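Long-range contact in Rho guanyl nucleotide exchange factor (Rom2), putative (Aspergillus fumigatus Af293, PDB 5O51), which probably acts, as a whole protein, as a guanine-nucleotide exchange factor for Rho-type GTPases, of which this chain is the CNH domain: residues 187-191 against 200-204. Numbering follows the deposited sequence.
Sequences RSTLC and VVSLE
Segments 189-191 and 200-202 of a hairpin's two antiparallel strands run 4.7 Å apart at their axes, their directions 154° apart. L190 and V201 form the hydrogen-bonded pair: L190 N donates to V201 O (3.0 Å) and V201 N to L190 O (2.8 Å). T189-S202 and C191-V200 flank it as non-hydrogen-bonded pairs, CA atoms 4.8 and 4.4 Å apart. V201 O is a double acceptor, since T189 (chi1 t) also donates to it, OG1 to O at a very short 2.4 Å. Beyond the strand ends, S188 O takes a weak bond from L203 N (3.4 Å). S188, with R187, links strands 180-186 and 189-194; its positive phi (92°) is commoner in glycine or asparagine. S202 OG (chi1 t) donates to E204 O, two residues on (2.6 Å). T208 OG1 bonds V200 O, and Y174 OH bonds L203 O.

Buried L190 (m, t) and V201 share one face; L190 CG meets L203 CD2 at 4.2 Å. I183 and F185 touch L190; Y174 and I176, of the preceding sheet, touch V201. The other, partly exposed face suits the hydroxyls of T189 and S202; there C191 SG touches V200 CG2 (4.2 Å). Beta-branched T189, V200 and V201 favour extended backbone. Backbone hydrogen bonds join C191 to H184 on strand 180-186 and V200 to Q209 on strand 208-210, making this hairpin the middle of a four-stranded antiparallel blade, the repeating unit of the CNH domain's beta-propeller.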
loop_
_atom_site.group_PDB
_atom_site.type_symbol
_atom_site.label_atom_id
_atom_site.label_comp_id
_atom_site.label_asym_id
_atom_site.label_seq_id
_atom_site.Cartn_x
_atom_site.Cartn_y
_atom_site.Cartn_z
ATOM N N ARG A 187 12.684 0.770 11.327
ATOM C CA ARG A 187 13.150 1.004 12.715
ATOM C C ARG A 187 14.073 2.213 12.933
ATOM O O ARG A 187 15.297 2.097 12.801
ATOM C CB ARG A 187 13.852 -0.246 13.240
ATOM C CG ARG A 187 14.937 -0.801 12.326
ATOM C CD ARG A 187 15.642 -1.982 12.974
ATOM N NE ARG A 187 16.879 -1.599 13.637
ATOM C CZ ARG A 187 17.899 -2.420 13.914
ATOM N NH1 ARG A 187 17.862 -3.726 13.619
ATOM N NH2 ARG A 187 18.978 -1.925 14.504
ATOM N N SER A 188 13.460 3.358 13.238
ATOM C CA SER A 188 14.133 4.637 13.557
ATOM C C SER A 188 14.335 5.498 12.348
ATOM O O SER A 188 14.741 6.661 12.476
ATOM C CB SER A 188 15.486 4.491 14.288
ATOM O OG SER A 188 15.375 3.680 15.440
ATOM N N THR A 189 14.046 4.959 11.172
ATOM C CA THR A 189 14.202 5.729 9.972
ATOM C C THR A 189 13.056 5.518 9.005
ATOM O O THR A 189 12.415 4.456 9.026
ATOM C CB THR A 189 15.524 5.365 9.303
ATOM O OG1 THR A 189 15.857 6.399 8.397
ATOM C CG2 THR A 189 15.436 4.079 8.532
ATOM N N LEU A 190 12.848 6.521 8.151
ATOM C CA LEU A 190 11.994 6.403 6.964
ATOM C C LEU A 190 12.815 6.157 5.689
ATOM O O LEU A 190 13.753 6.911 5.412
ATOM C CB LEU A 190 11.204 7.666 6.726
ATOM C CG LEU A 190 10.289 8.188 7.820
ATOM C CD1 LEU A 190 9.701 9.486 7.287
ATOM C CD2 LEU A 190 9.202 7.223 8.226
ATOM N N CYS A 191 12.431 5.121 4.926
ATOM C CA CYS A 191 13.014 4.824 3.614
ATOM C C CYS A 191 12.009 5.241 2.523
ATOM O O CYS A 191 10.875 4.695 2.433
ATOM C CB CYS A 191 13.351 3.343 3.500
ATOM S SG CYS A 191 14.370 2.934 2.075
ATOM N N VAL A 200 17.347 6.702 2.557
ATOM C CA VAL A 200 17.065 6.540 3.981
ATOM C C VAL A 200 17.186 7.891 4.691
ATOM O O VAL A 200 18.126 8.630 4.446
ATOM C CB VAL A 200 18.028 5.508 4.565
ATOM C CG1 VAL A 200 17.728 5.219 6.026
ATOM C CG2 VAL A 200 17.959 4.233 3.739
ATOM N N VAL A 201 16.219 8.206 5.553
ATOM C CA VAL A 201 16.042 9.545 6.155
ATOM C C VAL A 201 15.794 9.385 7.641
ATOM O O VAL A 201 14.951 8.599 8.067
ATOM C CB VAL A 201 14.881 10.314 5.487
ATOM C CG1 VAL A 201 14.256 11.371 6.404
ATOM C CG2 VAL A 201 15.390 10.965 4.211
ATOM N N SER A 202 16.521 10.160 8.429
ATOM C CA SER A 202 16.589 9.938 9.860
ATOM C C SER A 202 15.438 10.634 10.571
ATOM O O SER A 202 15.252 11.833 10.391
ATOM C CB SER A 202 17.924 10.500 10.335
ATOM O OG SER A 202 18.202 10.205 11.690
ATOM N N LEU A 203 14.675 9.901 11.386
ATOM C CA LEU A 203 13.531 10.502 12.125
ATOM C C LEU A 203 13.954 11.640 13.109
ATOM O O LEU A 203 13.670 12.810 12.828
ATOM C CB LEU A 203 12.630 9.431 12.789
ATOM C CG LEU A 203 11.557 8.767 11.879
ATOM C CD1 LEU A 203 11.035 7.420 12.375
ATOM C CD2 LEU A 203 10.389 9.710 11.691
ATOM N N GLU A 204 14.619 11.316 14.231
ATOM C CA GLU A 204 15.387 12.333 15.006
ATOM C C GLU A 204 16.722 12.505 14.282
ATOM O O GLU A 204 17.140 11.601 13.571
ATOM C CB GLU A 204 15.551 11.958 16.504
ATOM C CG GLU A 204 16.943 11.545 17.014
ATOM C CD GLU A 204 17.458 10.210 16.469
ATOM O OE1 GLU A 204 16.692 9.498 15.788
ATOM O OE2 GLU A 204 18.642 9.873 16.720
#